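Long-range contacts in transcription regulator AmtR (PDB 5E57), which probably binds operator DNA through an N-terminal helix-turn-helix domain and regulates transcription as a TetR-family dimer, with a role in nitrogen metabolism: residues Ala18-Thr23 against Trp101-Leu106; Leu88-Asp92 against Tyr131-Ala135. All coordinates share one frame; numbering follows the deposited sequence.

The two contacts show two ways in which one TetR-type chain packs its helices. Contact 1 is partly buried and joins helix 9-23, in the family's DNA-binding region, to the loop that follows helix 82-98; no hydrogen bond spans it, and an indole laid against the helix is its largest single part. Contact 2 is wholly buried, joins helix 82-98 to helix 118-142, and adds one side-chain hydrogen bond to its apolar packing. The centres of contact 1 and contact 2 are about 23 Å apart, and the contacts lie on opposite sides of the chain's centre without touching. What connects them is helix 82-98, which supplies one side of contact 2 and leads into the loop of contact 1.

Contact 1 (Ala18-Thr23 against Trp101-Leu106); sequences AELFTT and WNLGAL
The aliphatic base of an acidic residue packs on an indole: CB of Glu-19 stands over one face of Trp-101, 3.7 Å from the centroid of the six-membered ring in a CH-pi contact, while its carboxylate goes to the rim. With CG anti to the backbone N (chi1 171°) and the chain extended, the acid reaches out past the CZ2/CH2 rim on the same side of the plane, OE1 of Glu-19 lying 3.4 Å from CZ2 of Trp-101; the carboxylate plane is inclined 24° to the ring. The indole N-H is held by Asp-15, one turn earlier, which probably helps set the turn of the ring. Above the pyrrole rim, on the Glu-19 side, CB of Ala-18 touches CD1 of Trp-101 and, tightly at 3.4 Å, CD2 of Leu-103. Thr-22 turns OG1 back to Ala-18 O (2.5 Å), which also accepts the Thr-22 amide; this rotamer (chi1 50°) puts CG2 anti to the carbonyl carbon, facing Asn-102 O at 3.6 Å. Farther on, CD2 of Leu-106 meets CB of Phe-21 at 4.0 Å. Asn-102 centres an inverse gamma turn leading into the 3-10 segment. This is part of the interface between DNA-binding and ligand-binding domains characteristic of TetR-family regulators.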
loop_
_atom_site.group_PDB
_atom_site.type_symbol
_atom_site.label_atom_id
_atom_site.label_comp_id
_atom_site.label_asym_id
_atom_site.label_seq_id
_atom_site.Cartn_x
_atom_site.Cartn_y
_atom_site.Cartn_z
ATOM N N ALA A 18 -10.204 -1.742 17.470
ATOM C CA ALA A 18 -9.505 -2.093 16.175
ATOM C C ALA A 18 -10.560 -2.552 15.172
ATOM O O ALA A 18 -10.530 -2.266 13.994
ATOM C CB ALA A 18 -8.447 -3.173 16.399
ATOM N N GLU A 19 -11.539 -3.259 15.671
ATOM C CA GLU A 19 -12.607 -3.710 14.803
ATOM C C GLU A 19 -13.389 -2.532 14.188
ATOM O O GLU A 19 -13.610 -2.478 12.977
ATOM C CB GLU A 19 -13.559 -4.642 15.553
ATOM C CG GLU A 19 -14.794 -4.944 14.704
ATOM C CD GLU A 19 -15.619 -6.115 15.223
ATOM O OE1 GLU A 19 -15.339 -6.620 16.306
ATOM O OE2 GLU A 19 -16.574 -6.492 14.528
ATOM N N LEU A 20 -13.849 -1.625 15.036
ATOM C CA LEU A 20 -14.713 -0.555 14.612
ATOM C C LEU A 20 -13.912 0.401 13.801
ATOM O O LEU A 20 -14.414 0.943 12.803
ATOM C CB LEU A 20 -15.339 0.147 15.820
ATOM C CG LEU A 20 -16.253 -0.749 16.643
ATOM C CD1 LEU A 20 -16.316 -0.298 18.070
ATOM C CD2 LEU A 20 -17.645 -0.817 16.004
ATOM N N PHE A 21 -12.664 0.651 14.191
ATOM C CA PHE A 21 -11.924 1.632 13.393
ATOM C C PHE A 21 -11.655 1.094 12.014
ATOM O O PHE A 21 -11.650 1.860 11.040
ATOM C CB PHE A 21 -10.579 2.012 13.996
ATOM C CG PHE A 21 -10.665 2.714 15.357
ATOM C CD1 PHE A 21 -11.789 3.314 15.768
ATOM C CD2 PHE A 21 -9.545 2.815 16.146
ATOM C CE1 PHE A 21 -11.862 3.961 16.995
ATOM C CE2 PHE A 21 -9.593 3.443 17.383
ATOM C CZ PHE A 21 -10.767 4.021 17.814
ATOM N N THR A 22 -11.367 -0.211 11.898
ATOM C CA THR A 22 -11.000 -0.741 10.575
ATOM C C THR A 22 -12.209 -1.118 9.734
ATOM O O THR A 22 -12.103 -1.192 8.530
ATOM C CB THR A 22 -10.140 -1.975 10.670
ATOM O OG1 THR A 22 -10.764 -2.897 11.570
ATOM C CG2 THR A 22 -8.763 -1.589 11.184
ATOM N N THR A 23 -13.343 -1.372 10.354
ATOM C CA THR A 23 -14.497 -1.783 9.567
ATOM C C THR A 23 -15.609 -0.759 9.540
ATOM O O THR A 23 -16.451 -0.831 8.647
ATOM C CB THR A 23 -15.057 -3.172 10.031
ATOM O OG1 THR A 23 -15.529 -3.093 11.364
ATOM C CG2 THR A 23 -13.991 -4.220 9.967
ATOM N N TRP A 101 -7.190 -7.817 13.053
ATOM C CA TRP A 101 -7.765 -6.704 12.325
ATOM C C TRP A 101 -6.678 -5.996 11.513
ATOM O O TRP A 101 -5.518 -6.005 11.854
ATOM C CB TRP A 101 -8.455 -5.703 13.281
ATOM C CG TRP A 101 -9.466 -6.363 14.173
ATOM C CD1 TRP A 101 -9.348 -6.606 15.493
ATOM C CD2 TRP A 101 -10.721 -6.897 13.774
ATOM N NE1 TRP A 101 -10.477 -7.185 15.966
ATOM C CE2 TRP A 101 -11.332 -7.417 14.926
ATOM C CE3 TRP A 101 -11.398 -6.962 12.552
ATOM C CZ2 TRP A 101 -12.600 -8.029 14.911
ATOM C CZ3 TRP A 101 -12.666 -7.556 12.519
ATOM C CH2 TRP A 101 -13.253 -8.109 13.701
ATOM N N ASN A 102 -7.056 -5.399 10.406
ATOM C CA ASN A 102 -6.056 -4.853 9.494
ATOM C C ASN A 102 -5.628 -3.434 9.893
ATOM O O ASN A 102 -5.894 -2.473 9.183
ATOM C CB ASN A 102 -6.612 -4.908 8.042
ATOM C CG ASN A 102 -5.574 -4.550 6.990
ATOM O OD1 ASN A 102 -4.376 -4.713 7.204
ATOM N ND2 ASN A 102 -6.042 -4.098 5.826
ATOM N N LEU A 103 -4.910 -3.312 11.010
ATOM C CA LEU A 103 -4.613 -1.962 11.614
ATOM C C LEU A 103 -3.768 -1.093 10.717
ATOM O O LEU A 103 -3.872 0.088 10.728
ATOM C CB LEU A 103 -3.914 -2.097 12.954
ATOM C CG LEU A 103 -4.747 -2.838 14.021
ATOM C CD1 LEU A 103 -3.845 -3.291 15.177
ATOM C CD2 LEU A 103 -5.951 -1.988 14.450
ATOM N N GLY A 104 -2.954 -1.684 9.853
ATOM C CA GLY A 104 -2.133 -0.866 8.980
ATOM C C GLY A 104 -2.955 -0.072 8.017
ATOM O O GLY A 104 -2.461 0.881 7.386
ATOM N N ALA A 105 -4.217 -0.483 7.842
ATOM C CA ALA A 105 -5.108 0.252 7.012
ATOM C C ALA A 105 -5.347 1.628 7.600
ATOM O O ALA A 105 -5.797 2.495 6.887
ATOM C CB ALA A 105 -6.449 -0.451 6.891
ATOM N N LEU A 106 -5.045 1.833 8.880
ATOM C CA LEU A 106 -5.305 3.170 9.476
ATOM C C LEU A 106 -4.148 4.198 9.197
ATOM O O LEU A 106 -4.288 5.390 9.467
ATOM C CB LEU A 106 -5.526 2.979 10.973
ATOM C CG LEU A 106 -6.678 2.048 11.386
ATOM C CD1 LEU A 106 -6.560 1.825 12.886
ATOM C CD2 LEU A 106 -8.054 2.598 10.989
#

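Contact 2 (Leu88-Asp92 against Tyr131-Ala135); sequences LVIYD and YRSLA
Leu-88 sets its methyl CD2 almost exactly over the centre of the Tyr-131 ring, 3.6 Å from the centroid and only 7° off the normal, a CH-pi contact. Its CG anti to the backbone N (chi1 175°) carries the branch out from helix 82-98 to the ring, and CG itself rests near CZ of Tyr-131. The same CD2 also meets CD1 of Leu-134 at 3.9 Å, one methyl thus serving two side chains of helix 118-142. At the ring's edge, in its plane, CG2 of Val-89 approaches CE1 of Tyr-131 at 3.9 Å. Val-156 of helix 151-165 packs on Val-89, Tyr-131 and Asp-92. The polar edge lies where the phenol ends: OH of Tyr-131 donates at 2.7 Å to OD2 of Asp-92, which accepts through its anti lone pair, away from the other oxygen, with carboxylate and ring nearly coplanar. This bond gives a buried carboxylate a partner and probably helps hold the ring's direction. A bound acetate, probably from the crystallisation liquor, sits about 3 Å from the Asp-92 side chain. The helix segments run roughly antiparallel (146°) and their axes approach to 12.8 Å, a gap bridged by the long tyrosine, within the all-helical ligand-binding domain of a TetR-family regulator.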
loop_
_atom_site.group_PDB
_atom_site.type_symbol
_atom_site.label_atom_id
_atom_site.label_comp_id
_atom_site.label_asym_id
_atom_site.label_seq_id
_atom_site.Cartn_x
_atom_site.Cartn_y
_atom_site.Cartn_z
ATOM N N LEU A 88 14.064 -9.276 8.426
ATOM C CA LEU A 88 13.153 -8.230 8.858
ATOM C C LEU A 88 11.819 -8.311 8.067
ATOM O O LEU A 88 10.763 -8.168 8.647
ATOM C CB LEU A 88 13.799 -6.857 8.654
ATOM C CG LEU A 88 12.950 -5.608 8.943
ATOM C CD1 LEU A 88 12.402 -5.602 10.344
ATOM C CD2 LEU A 88 13.811 -4.366 8.685
ATOM N N VAL A 89 11.910 -8.520 6.760
ATOM C CA VAL A 89 10.722 -8.530 5.887
ATOM C C VAL A 89 9.809 -9.681 6.335
ATOM O O VAL A 89 8.595 -9.505 6.534
ATOM C CB VAL A 89 11.161 -8.729 4.427
ATOM C CG1 VAL A 89 10.007 -8.980 3.525
ATOM C CG2 VAL A 89 11.861 -7.480 3.901
ATOM N N ILE A 90 10.374 -10.861 6.583
ATOM C CA ILE A 90 9.490 -11.971 6.963
ATOM C C ILE A 90 8.815 -11.625 8.269
ATOM O O ILE A 90 7.619 -11.716 8.387
ATOM C CB ILE A 90 10.235 -13.277 7.112
ATOM C CG1 ILE A 90 10.856 -13.660 5.778
ATOM C CG2 ILE A 90 9.343 -14.391 7.686
ATOM C CD1 ILE A 90 9.969 -13.658 4.562
ATOM N N TYR A 91 9.577 -11.144 9.234
ATOM C CA TYR A 91 9.051 -10.908 10.541
ATOM C C TYR A 91 8.007 -9.887 10.479
ATOM O O TYR A 91 6.931 -10.024 11.093
ATOM C CB TYR A 91 10.168 -10.451 11.495
ATOM C CG TYR A 91 9.704 -10.150 12.897
ATOM C CD1 TYR A 91 9.551 -11.185 13.843
ATOM C CD2 TYR A 91 9.403 -8.866 13.293
ATOM C CE1 TYR A 91 9.132 -10.927 15.140
ATOM C CE2 TYR A 91 9.033 -8.581 14.630
ATOM C CZ TYR A 91 8.891 -9.614 15.559
ATOM O OH TYR A 91 8.504 -9.397 16.874
ATOM N N ASP A 92 8.295 -8.826 9.763
ATOM C CA ASP A 92 7.357 -7.682 9.776
ATOM C C ASP A 92 6.100 -8.035 8.962
ATOM O O ASP A 92 4.966 -7.822 9.423
ATOM C CB ASP A 92 8.072 -6.457 9.177
ATOM C CG ASP A 92 7.412 -5.143 9.521
ATOM O OD1 ASP A 92 6.341 -5.132 10.185
ATOM O OD2 ASP A 92 7.987 -4.117 9.043
ATOM N N TYR A 131 14.852 0.092 7.033
ATOM C CA TYR A 131 14.742 -0.703 5.832
ATOM C C TYR A 131 15.600 -0.162 4.740
ATOM O O TYR A 131 16.269 -0.912 4.036
ATOM C CB TYR A 131 13.275 -0.736 5.323
ATOM C CG TYR A 131 12.395 -1.851 5.880
ATOM C CD1 TYR A 131 12.353 -3.084 5.276
ATOM C CD2 TYR A 131 11.508 -1.623 6.940
ATOM C CE1 TYR A 131 11.511 -4.088 5.727
ATOM C CE2 TYR A 131 10.673 -2.621 7.388
ATOM C CZ TYR A 131 10.681 -3.860 6.782
ATOM O OH TYR A 131 9.821 -4.869 7.265
ATOM N N ARG A 132 15.553 1.162 4.544
ATOM C CA ARG A 132 16.267 1.732 3.425
ATOM C C ARG A 132 17.808 1.537 3.574
ATOM O O ARG A 132 18.512 1.305 2.554
ATOM C CB ARG A 132 15.904 3.234 3.307
ATOM C CG ARG A 132 16.549 3.910 2.135
ATOM C CD ARG A 132 16.525 5.417 2.201
ATOM N NE ARG A 132 15.128 5.863 2.297
ATOM C CZ ARG A 132 14.270 5.995 1.275
ATOM N NH1 ARG A 132 14.625 5.733 0.015
ATOM N NH2 ARG A 132 13.030 6.417 1.527
ATOM N N SER A 133 18.310 1.664 4.814
ATOM C CA SER A 133 19.709 1.380 5.097
ATOM C C SER A 133 20.058 -0.030 4.778
ATOM O O SER A 133 21.025 -0.231 4.102
ATOM C CB SER A 133 20.096 1.614 6.571
ATOM O OG SER A 133 19.829 2.957 6.920
ATOM N N LEU A 134 19.309 -1.019 5.299
ATOM C CA LEU A 134 19.599 -2.411 4.955
ATOM C C LEU A 134 19.511 -2.622 3.471
ATOM O O LEU A 134 20.415 -3.218 2.867
ATOM C CB LEU A 134 18.651 -3.392 5.632
ATOM C CG LEU A 134 18.799 -3.424 7.119
ATOM C CD1 LEU A 134 17.604 -4.123 7.718
ATOM C CD2 LEU A 134 20.115 -4.118 7.489
ATOM N N ALA A 135 18.448 -2.116 2.850
ATOM C CA ALA A 135 18.292 -2.298 1.409
ATOM C C ALA A 135 19.378 -1.602 0.545
ATOM O O ALA A 135 19.785 -2.110 -0.513
ATOM C CB ALA A 135 16.916 -1.835 0.947
#